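Local structure of HD domain-containing protein (Aquifex aeolicus, 2HEK) at residues 220-225 with 316-321; 237-242 with 268-273; 274-277 with 282-285. The protein is of unknown function but binds zinc and GDP at well-separated sites, and may act as a dGTPase. All coordinates share one frame; numbering follows the deposited sequence.

Interaction 1 of 3, residues 220-225 with 316-321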
loop_
_atom_site.group_PDB
_atom_site.type_symbol
_atom_site.label_atom_id
_atom_site.label_comp_id
_atom_site.label_asym_id
_atom_site.label_seq_id
_atom_site.Cartn_x
_atom_site.Cartn_y
_atom_site.Cartn_z
ATOM N N VAL A 220 -7.344 19.652 -2.654
ATOM C CA VAL A 220 -7.645 19.610 -4.102
ATOM C C VAL A 220 -8.815 20.518 -4.536
ATOM O O VAL A 220 -8.616 21.449 -5.334
ATOM C CB VAL A 220 -7.914 18.147 -4.620
ATOM C CG1 VAL A 220 -8.251 18.186 -6.109
ATOM C CG2 VAL A 220 -6.706 17.212 -4.353
ATOM N N TYR A 221 -10.021 20.263 -4.028
ATOM C CA TYR A 221 -11.212 20.936 -4.585
ATOM C C TYR A 221 -11.155 22.456 -4.316
ATOM O O TYR A 221 -11.644 23.267 -5.118
ATOM C CB TYR A 221 -12.543 20.311 -4.061
ATOM C CG TYR A 221 -12.626 18.768 -4.148
ATOM C CD1 TYR A 221 -13.216 18.028 -3.120
ATOM C CD2 TYR A 221 -12.106 18.060 -5.264
ATOM C CE1 TYR A 221 -13.306 16.620 -3.184
ATOM C CE2 TYR A 221 -12.168 16.646 -5.318
ATOM C CZ TYR A 221 -12.790 15.947 -4.283
ATOM O OH TYR A 221 -12.859 14.546 -4.321
ATOM N N PHE A 222 -10.545 22.847 -3.205
ATOM C CA PHE A 222 -10.465 24.287 -2.868
ATOM C C PHE A 222 -9.074 24.846 -3.085
ATOM O O PHE A 222 -8.753 25.920 -2.575
ATOM C CB PHE A 222 -10.935 24.550 -1.430
ATOM C CG PHE A 222 -12.390 24.298 -1.223
ATOM C CD1 PHE A 222 -12.890 24.102 0.075
ATOM C CD2 PHE A 222 -13.271 24.211 -2.313
ATOM C CE1 PHE A 222 -14.276 23.865 0.294
ATOM C CE2 PHE A 222 -14.660 23.972 -2.120
ATOM C CZ PHE A 222 -15.160 23.807 -0.795
ATOM N N HIS A 223 -8.236 24.126 -3.839
ATOM C CA HIS A 223 -6.883 24.587 -4.108
ATOM C C HIS A 223 -7.037 25.957 -4.818
ATOM O O HIS A 223 -7.857 26.108 -5.711
ATOM C CB HIS A 223 -6.151 23.578 -5.016
ATOM C CG HIS A 223 -4.708 23.881 -5.223
ATOM N ND1 HIS A 223 -4.278 24.893 -6.054
ATOM C CD2 HIS A 223 -3.587 23.291 -4.726
ATOM C CE1 HIS A 223 -2.958 24.916 -6.063
ATOM N NE2 HIS A 223 -2.513 23.935 -5.292
ATOM N N LYS A 224 -6.239 26.934 -4.418
ATOM C CA LYS A 224 -6.479 28.311 -4.861
ATOM C C LYS A 224 -6.340 28.434 -6.377
ATOM O O LYS A 224 -7.080 29.186 -6.996
ATOM C CB LYS A 224 -5.524 29.262 -4.160
ATOM C CG LYS A 224 -4.074 29.072 -4.511
ATOM C CD LYS A 224 -3.152 29.724 -3.460
ATOM C CE LYS A 224 -1.741 29.826 -4.013
ATOM N NZ LYS A 224 -0.753 30.182 -2.952
ATOM N N VAL A 225 -5.395 27.683 -6.967
ATOM C CA VAL A 225 -5.206 27.704 -8.428
ATOM C C VAL A 225 -6.290 26.912 -9.139
ATOM O O VAL A 225 -6.778 27.367 -10.159
ATOM C CB VAL A 225 -3.782 27.238 -8.861
ATOM C CG1 VAL A 225 -3.587 27.335 -10.379
ATOM C CG2 VAL A 225 -2.735 28.031 -8.116
ATOM N N VAL A 316 -15.360 30.403 -0.308
ATOM C CA VAL A 316 -15.643 28.978 -0.075
ATOM C C VAL A 316 -16.010 28.735 1.395
ATOM O O VAL A 316 -15.230 29.038 2.299
ATOM C CB VAL A 316 -14.430 28.132 -0.432
ATOM C CG1 VAL A 316 -14.616 26.763 0.103
ATOM C CG2 VAL A 316 -14.228 28.112 -1.926
ATOM N N GLU A 317 -17.208 28.215 1.631
ATOM C CA GLU A 317 -17.667 27.890 2.988
ATOM C C GLU A 317 -18.374 26.533 2.979
ATOM O O GLU A 317 -19.552 26.448 2.583
ATOM C CB GLU A 317 -18.568 29.001 3.564
ATOM C CG GLU A 317 -17.800 30.287 3.952
ATOM C CD GLU A 317 -18.685 31.438 4.453
ATOM O OE1 GLU A 317 -19.932 31.318 4.446
ATOM O OE2 GLU A 317 -18.110 32.476 4.862
ATOM N N LYS A 318 -17.642 25.489 3.414
ATOM C CA LYS A 318 -18.053 24.086 3.296
ATOM C C LYS A 318 -18.071 23.291 4.611
ATOM O O LYS A 318 -17.075 23.235 5.349
ATOM C CB LYS A 318 -17.127 23.372 2.324
ATOM C CG LYS A 318 -17.520 21.958 2.013
ATOM C CD LYS A 318 -18.686 21.954 1.032
ATOM C CE LYS A 318 -19.185 20.539 0.739
ATOM N NZ LYS A 318 -19.983 20.466 -0.526
ATOM N N GLU A 319 -19.194 22.630 4.865
ATOM C CA GLU A 319 -19.399 21.876 6.092
ATOM C C GLU A 319 -18.731 20.512 6.017
ATOM O O GLU A 319 -19.006 19.733 5.130
ATOM C CB GLU A 319 -20.900 21.676 6.358
ATOM C CG GLU A 319 -21.604 22.828 7.099
ATOM C CD GLU A 319 -22.969 22.406 7.630
ATOM O OE1 GLU A 319 -23.832 21.992 6.814
ATOM O OE2 GLU A 319 -23.173 22.473 8.867
ATOM N N VAL A 320 -17.895 20.227 6.997
ATOM C CA VAL A 320 -17.137 18.985 7.062
ATOM C C VAL A 320 -18.021 17.882 7.663
ATOM O O VAL A 320 -17.831 16.687 7.396
ATOM C CB VAL A 320 -15.888 19.224 7.923
ATOM C CG1 VAL A 320 -15.158 17.909 8.292
ATOM C CG2 VAL A 320 -14.956 20.235 7.220
ATOM N N TYR A 321 -18.987 18.292 8.482
ATOM C CA TYR A 321 -20.005 17.382 8.978
ATOM C C TYR A 321 -21.326 18.151 8.997
ATOM O O TYR A 321 -21.393 19.241 9.558
ATOM C CB TYR A 321 -19.655 16.895 10.373
ATOM C CG TYR A 321 -20.815 16.208 11.089
ATOM C CD1 TYR A 321 -21.403 15.057 10.557
ATOM C CD2 TYR A 321 -21.310 16.702 12.297
ATOM C CE1 TYR A 321 -22.471 14.416 11.208
ATOM C CE2 TYR A 321 -22.377 16.070 12.961
ATOM C CZ TYR A 321 -22.948 14.928 12.413
ATOM O OH TYR A 321 -24.002 14.284 13.057
#
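F222 lays one face of its ring against V316 and turns an edge to K318, so a single aromatic side chain meets two residues, i and i+2, on the same side of one strand. V316 sits over the middle of the ring, its CB 4.2 Å above the ring plane; the methyl CG1 points down onto the face, while CG2 stands farther out, 4.0 Å from F222 CD2. The exact depth of CG1 in the model is doubtful, but the face-on placement of the valine is clear. K318 comes in quite differently. Its CB lies near the plane of the ring, 3.5 Å from F222 CE1, and the lysine runs at about a right angle to the phenylalanine; with CG placed anti to the backbone N (chi1 -174°) and a bend at the next bond, the chain then carries its ammonium away from the ring, and just the aliphatic root is used.

F222 is the first residue to leave helix 203-221, and H223 N-caps the next helix, its ND1 accepting from V225 N at 3.1 Å. The ring therefore projects from the short link between two long helices onto strand 311-318, which forms one edge of a three-stranded antiparallel sheet. I349 and L351 of the neighbouring strand 349-356 also pack on F222, Y217 meets it edge-to-face, and R353 NH1 bonds to its carbonyl oxygen.

No hydrogen bond joins 220-225 to 316-321. Across this pair of segments the contact is wholly apolar, carbon on carbon with no directional bond, so the ring is placed by packing, while polar bonds such as that from R353 NH1 to F222 O hold the backbone nearby.

Interaction 2 of 3, residues 237-242 with 268-273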
loop_
_atom_site.group_PDB
_atom_site.type_symbol
_atom_site.label_atom_id
_atom_site.label_comp_id
_atom_site.label_asym_id
_atom_site.label_seq_id
_atom_site.Cartn_x
_atom_site.Cartn_y
_atom_site.Cartn_z
ATOM N N LEU A 237 -17.046 29.451 -20.763
ATOM C CA LEU A 237 -18.122 28.521 -21.116
ATOM C C LEU A 237 -19.453 29.249 -21.348
ATOM O O LEU A 237 -20.208 28.886 -22.253
ATOM C CB LEU A 237 -18.267 27.387 -20.088
ATOM C CG LEU A 237 -19.322 26.321 -20.448
ATOM C CD1 LEU A 237 -19.132 25.693 -21.843
ATOM C CD2 LEU A 237 -19.405 25.228 -19.393
ATOM N N LYS A 238 -19.710 30.283 -20.545
ATOM C CA LYS A 238 -20.888 31.142 -20.698
ATOM C C LYS A 238 -20.955 31.870 -22.050
ATOM O O LYS A 238 -22.024 31.956 -22.652
ATOM C CB LYS A 238 -20.974 32.150 -19.549
ATOM C CG LYS A 238 -21.594 31.580 -18.297
ATOM C CD LYS A 238 -21.392 32.516 -17.116
ATOM C CE LYS A 238 -21.628 31.786 -15.788
ATOM N NZ LYS A 238 -21.068 32.528 -14.604
ATOM N N LYS A 239 -19.825 32.401 -22.508
ATOM C CA LYS A 239 -19.744 33.018 -23.828
ATOM C C LYS A 239 -20.007 31.998 -24.934
ATOM O O LYS A 239 -20.737 32.277 -25.880
ATOM C CB LYS A 239 -18.377 33.678 -24.043
ATOM C CG LYS A 239 -18.080 34.810 -23.071
ATOM C CD LYS A 239 -16.947 35.703 -23.556
ATOM C CE LYS A 239 -15.584 35.041 -23.429
ATOM N NZ LYS A 239 -14.551 35.774 -24.215
ATOM N N LEU A 240 -19.387 30.830 -24.801
ATOM C CA LEU A 240 -19.514 29.743 -25.781
ATOM C C LEU A 240 -20.935 29.228 -25.850
ATOM O O LEU A 240 -21.376 28.771 -26.901
ATOM C CB LEU A 240 -18.582 28.590 -25.392
ATOM C CG LEU A 240 -18.325 27.539 -26.481
ATOM C CD1 LEU A 240 -17.299 28.043 -27.479
ATOM C CD2 LEU A 240 -17.879 26.233 -25.849
ATOM N N ILE A 241 -21.650 29.300 -24.728
ATOM C CA ILE A 241 -23.036 28.857 -24.760
ATOM C C ILE A 241 -23.950 30.048 -24.565
ATOM O O ILE A 241 -24.922 29.968 -23.817
ATOM C CB ILE A 241 -23.356 27.747 -23.758
ATOM C CG1 ILE A 241 -23.713 28.242 -22.357
ATOM C CG2 ILE A 241 -22.198 26.762 -23.681
ATOM C CD1 ILE A 241 -24.299 27.166 -21.466
ATOM N N SER A 242 -23.659 31.206 -25.227
ATOM C CA SER A 242 -24.466 32.445 -25.117
ATOM C C SER A 242 -25.908 32.071 -25.376
ATOM O O SER A 242 -26.742 32.193 -24.489
ATOM C CB SER A 242 -23.981 33.515 -26.101
ATOM O OG SER A 242 -22.785 34.114 -25.645
ATOM N N LYS A 268 -9.822 33.361 -32.458
ATOM C CA LYS A 268 -9.043 34.531 -32.028
ATOM C C LYS A 268 -9.846 35.490 -31.126
ATOM O O LYS A 268 -9.261 36.306 -30.405
ATOM C CB LYS A 268 -8.451 35.263 -33.246
ATOM C CG LYS A 268 -7.310 36.248 -32.933
ATOM C CD LYS A 268 -6.496 36.639 -34.182
ATOM C CE LYS A 268 -7.325 37.366 -35.262
ATOM N NZ LYS A 268 -7.762 38.747 -34.885
ATOM N N ALA A 269 -11.175 35.377 -31.152
ATOM C CA ALA A 269 -12.030 36.166 -30.260
ATOM C C ALA A 269 -11.787 35.813 -28.783
ATOM O O ALA A 269 -11.806 36.689 -27.913
ATOM C CB ALA A 269 -13.503 35.979 -30.627
ATOM N N PHE A 270 -11.537 34.524 -28.533
ATOM C CA PHE A 270 -11.396 33.956 -27.191
ATOM C C PHE A 270 -9.954 33.895 -26.698
ATOM O O PHE A 270 -9.614 33.018 -25.900
ATOM C CB PHE A 270 -11.956 32.526 -27.178
ATOM C CG PHE A 270 -13.415 32.427 -27.521
ATOM C CD1 PHE A 270 -13.853 31.494 -28.453
ATOM C CD2 PHE A 270 -14.354 33.249 -26.904
ATOM C CE1 PHE A 270 -15.202 31.385 -28.771
ATOM C CE2 PHE A 270 -15.711 33.151 -27.219
ATOM C CZ PHE A 270 -16.134 32.222 -28.156
ATOM N N ARG A 271 -9.106 34.810 -27.154
ATOM C CA ARG A 271 -7.676 34.650 -26.922
ATOM C C ARG A 271 -7.250 34.853 -25.473
ATOM O O ARG A 271 -6.360 34.155 -24.984
ATOM C CB ARG A 271 -6.843 35.528 -27.858
ATOM C CG ARG A 271 -5.461 34.953 -28.145
ATOM C CD ARG A 271 -5.591 33.626 -28.909
ATOM N NE ARG A 271 -4.442 32.736 -28.744
ATOM C CZ ARG A 271 -4.345 31.538 -29.313
ATOM N NH1 ARG A 271 -5.327 31.089 -30.084
ATOM N NH2 ARG A 271 -3.266 30.790 -29.115
ATOM N N GLU A 272 -7.855 35.819 -24.795
ATOM C CA GLU A 272 -7.462 36.082 -23.429
ATOM C C GLU A 272 -7.952 34.988 -22.491
ATOM O O GLU A 272 -7.269 34.676 -21.537
ATOM C CB GLU A 272 -7.853 37.484 -22.971
ATOM C CG GLU A 272 -6.708 38.483 -23.211
ATOM C CD GLU A 272 -7.070 39.928 -22.907
ATOM O OE1 GLU A 272 -7.318 40.260 -21.718
ATOM O OE2 GLU A 272 -7.085 40.740 -23.868
ATOM N N ASP A 273 -9.118 34.413 -22.796
ATOM C CA ASP A 273 -9.600 33.172 -22.160
ATOM C C ASP A 273 -8.557 32.078 -22.269
ATOM O O ASP A 273 -8.185 31.474 -21.267
ATOM C CB ASP A 273 -10.873 32.662 -22.841
ATOM C CG ASP A 273 -12.022 33.630 -22.742
ATOM O OD1 ASP A 273 -12.408 34.203 -23.796
ATOM O OD2 ASP A 273 -12.541 33.807 -21.620
#
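K239 reaches out from the last turn of helix 224-240 to D273, and the two side chains approach from opposite directions. Their salt bridge is short, K239 NZ to D273 OD1 being 2.7 Å, and the lysine uses the syn lone pair of that oxygen, on the side facing OD2. A bend at chi3 (-74°) in the otherwise extended lysine chain brings the ammonium to the carboxylate.

Beside this charged pair lies the better buried part of the contact. F270, at the N-cap position of helix 271-278, points its ring at the end of helix 224-240. L240 crosses it at about a right angle, with CD1 4.2 Å from F270 CE1, a light touch; the leucine is also covered by E263 and R267. F236 meets the F270 ring edge-to-face and L264 packs against it, so F236 and L264 add to the apolar surroundings of the ring.

The other side is looser and faces solvent. K239 is an exposed residue, although its end is engaged by D273 and by the ring edge: NZ lies near the plane of the F270 ring, 3.7 Å from CD2, and so placed it does not make a cation-pi contact. Next to it the exposed S242 folds back where the helix ends: both its N and its OG bond to K239 O, from the same face of the carbonyl plane, with the OG bond 2.8 Å long.

One hydrogen-bonded ion pair at a partly exposed rim thus flanks a modest apolar contact. D273 lies in the first turn of its helix, where a carboxylate suits the helix dipole, and pairing with K239 probably favours its ionised form further.

Interaction 3 of 3, residues 274-277 with 282-285. With GDP (guanosine-5'-diphosphate), chain G.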
loop_
_atom_site.group_PDB
_atom_site.type_symbol
_atom_site.label_atom_id
_atom_site.label_comp_id
_atom_site.label_asym_id
_atom_site.label_seq_id
_atom_site.Cartn_x
_atom_site.Cartn_y
_atom_site.Cartn_z
ATOM N N PHE A 274 -8.100 31.830 -23.497
ATOM C CA PHE A 274 -7.109 30.804 -23.763
ATOM C C PHE A 274 -5.844 31.046 -22.963
ATOM O O PHE A 274 -5.302 30.131 -22.369
ATOM C CB PHE A 274 -6.770 30.689 -25.266
ATOM C CG PHE A 274 -5.529 29.856 -25.546
ATOM C CD1 PHE A 274 -5.619 28.482 -25.740
ATOM C CD2 PHE A 274 -4.267 30.451 -25.593
ATOM C CE1 PHE A 274 -4.473 27.714 -25.984
ATOM C CE2 PHE A 274 -3.111 29.692 -25.834
ATOM C CZ PHE A 274 -3.213 28.323 -26.026
ATOM N N GLU A 275 -5.359 32.280 -22.958
ATOM C CA GLU A 275 -4.129 32.588 -22.234
ATOM C C GLU A 275 -4.237 32.346 -20.722
ATOM O O GLU A 275 -3.328 31.770 -20.110
ATOM C CB GLU A 275 -3.709 34.018 -22.517
ATOM C CG GLU A 275 -3.247 34.186 -23.978
ATOM C CD GLU A 275 -2.826 35.598 -24.331
ATOM O OE1 GLU A 275 -2.657 36.426 -23.400
ATOM O OE2 GLU A 275 -2.662 35.871 -25.553
ATOM N N ARG A 276 -5.356 32.773 -20.151
ATOM C CA ARG A 276 -5.621 32.655 -18.701
ATOM C C ARG A 276 -5.727 31.203 -18.248
ATOM O O ARG A 276 -5.365 30.857 -17.110
ATOM C CB ARG A 276 -6.936 33.369 -18.363
ATOM C CG ARG A 276 -6.801 34.891 -18.419
ATOM C CD ARG A 276 -8.158 35.596 -18.384
ATOM N NE ARG A 276 -7.968 37.052 -18.379
ATOM C CZ ARG A 276 -8.902 37.961 -18.115
ATOM N NH1 ARG A 276 -10.140 37.599 -17.806
ATOM N NH2 ARG A 276 -8.584 39.254 -18.159
ATOM N N ILE A 277 -6.253 30.361 -19.132
ATOM C CA ILE A 277 -6.493 28.962 -18.777
ATOM C C ILE A 277 -5.319 28.060 -19.166
ATOM O O ILE A 277 -4.903 27.234 -18.368
ATOM C CB ILE A 277 -7.757 28.414 -19.416
ATOM C CG1 ILE A 277 -8.991 29.178 -18.919
ATOM C CG2 ILE A 277 -7.894 26.887 -19.088
ATOM C CD1 ILE A 277 -10.231 28.962 -19.770
ATOM N N HIS A 282 -3.218 32.812 -15.601
ATOM C CA HIS A 282 -4.366 32.921 -14.697
ATOM C C HIS A 282 -4.125 34.083 -13.728
ATOM O O HIS A 282 -2.973 34.377 -13.383
ATOM C CB HIS A 282 -4.594 31.591 -13.906
ATOM C CG HIS A 282 -3.431 31.165 -13.054
ATOM N ND1 HIS A 282 -3.211 31.662 -11.783
ATOM C CD2 HIS A 282 -2.471 30.230 -13.257
ATOM C CE1 HIS A 282 -2.119 31.112 -11.274
ATOM N NE2 HIS A 282 -1.657 30.227 -12.144
ATOM N N PHE A 283 -5.201 34.725 -13.274
ATOM C CA PHE A 283 -5.062 35.728 -12.219
ATOM C C PHE A 283 -4.299 35.118 -11.052
ATOM O O PHE A 283 -4.453 33.923 -10.726
ATOM C CB PHE A 283 -6.416 36.277 -11.774
ATOM C CG PHE A 283 -7.066 37.250 -12.759
ATOM C CD1 PHE A 283 -6.639 37.350 -14.076
ATOM C CD2 PHE A 283 -8.129 38.039 -12.351
ATOM C CE1 PHE A 283 -7.262 38.237 -14.966
ATOM C CE2 PHE A 283 -8.766 38.936 -13.231
ATOM C CZ PHE A 283 -8.331 39.036 -14.544
ATOM N N LYS A 284 -3.443 35.925 -10.450
ATOM C CA LYS A 284 -2.575 35.458 -9.383
ATOM C C LYS A 284 -3.231 35.708 -8.008
ATOM O O LYS A 284 -3.904 36.712 -7.814
ATOM C CB LYS A 284 -1.230 36.152 -9.528
ATOM C CG LYS A 284 -0.194 35.783 -8.502
ATOM C CD LYS A 284 1.187 36.155 -9.021
ATOM C CE LYS A 284 2.287 35.562 -8.158
ATOM N NZ LYS A 284 3.614 35.710 -8.830
ATOM N N THR A 285 -3.055 34.785 -7.066
ATOM C CA THR A 285 -3.669 34.919 -5.744
ATOM C C THR A 285 -3.020 36.089 -4.984
ATOM O O THR A 285 -1.821 36.087 -4.736
ATOM C CB THR A 285 -3.540 33.617 -4.895
ATOM O OG1 THR A 285 -4.029 32.501 -5.657
ATOM C CG2 THR A 285 -4.360 33.729 -3.637
HETATM P PB GDP G . 1.490 29.813 -8.558
HETATM O O1B GDP G . 0.797 29.567 -7.224
HETATM O O2B GDP G . 1.550 31.303 -8.879
HETATM O O3B GDP G . 2.916 29.267 -8.505
HETATM O O3A GDP G . 0.646 29.106 -9.745
HETATM P PA GDP G . 1.261 28.204 -10.931
HETATM O O1A GDP G . 2.737 28.390 -11.162
HETATM O O2A GDP G . 0.505 28.480 -12.204
HETATM O "O5'" GDP G . 0.964 26.665 -10.523
HETATM C "C5'" GDP G . 0.769 26.195 -9.197
HETATM C "C4'" GDP G . 0.980 24.679 -9.092
HETATM O "O4'" GDP G . 0.703 23.941 -10.299
HETATM C "C3'" GDP G . 2.396 24.331 -8.715
HETATM O "O3'" GDP G . 2.245 23.393 -7.609
HETATM C "C2'" GDP G . 2.874 23.539 -9.894
HETATM O "O2'" GDP G . 3.730 22.553 -9.369
HETATM C "C1'" GDP G . 1.638 22.880 -10.449
HETATM N N9 GDP G . 1.696 22.639 -11.908
HETATM C C8 GDP G . 1.146 21.603 -12.563
HETATM N N7 GDP G . 1.330 21.710 -13.895
HETATM C C5 GDP G . 2.023 22.842 -14.100
HETATM C C6 GDP G . 2.572 23.543 -15.275
HETATM O O6 GDP G . 2.379 23.049 -16.377
HETATM N N1 GDP G . 3.201 24.722 -15.117
HETATM C C2 GDP G . 3.393 25.267 -13.897
HETATM N N2 GDP G . 4.067 26.463 -13.819
HETATM N N3 GDP G . 2.916 24.659 -12.761
HETATM C C4 GDP G . 2.246 23.476 -12.810
HETATM O O HOH W 1 -3.265 29.612 -16.533
#
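Segments 274-277 and 282-285, the helix and the lead-in to strand 284-289, come closest at R276 and H282, whose CA atoms are 4.2 Å apart, yet no direct hydrogen bond joins them: a water donates to R276 O at 2.5 Å and makes only weak bonds to I277 O and H282 N. The side chains divide between two tasks. R276 is extended from CG to NE, and F283 lies over one face of its guanidinium, CE1 and CZ nearest, with CE1 3.4 Å above the guanidinium plane; the two planes are 67° apart, so this is not a parallel stack.

H282 takes the crowded position between backbone N and carbonyl carbon (chi1 60°), which turns its imidazole back over its own chain. There ND1 donates to F283 O at 2.8 Å, from above the carbonyl plane, fixing the ring's rotation. NE2 is thereby aimed at GDP and donates to the alpha-phosphate oxygen O2A at 2.8 Å, nearly straight at 166°. R280 also bonds to this nucleotide, and K3 and R32 of the second subunit reach it from across the interface.

Helix 224-240 packs against this turn: I228 touches H282, and H232 meets F283 edge-to-face while accepting from its N. On the sheet side, F283 packs on Y355 of strand 349-356 and, like R276, on R312 of strand 311-318.

Overall arrangement
All three contacts lie in the HD-associated region. Along the chain, interaction 2 comes before interaction 3, and both fall between the two segments of interaction 1. Helix 224-240 links interactions 1 and 2, whose centres are about 27 Å apart: its start adjoins the first and its end forms the second. Interactions 2 and 3, with centres about 14 Å apart, share helix 271-278. Interactions 1 and 3 reach the same three-stranded sheet and touch directly, K224 CG lying 3.6 Å from T285 OG1. V225 packs beside H282 there, and both line one GDP pocket, completed by a second subunit, so this helix-and-sheet unit carries a nucleotide site well away from the zinc.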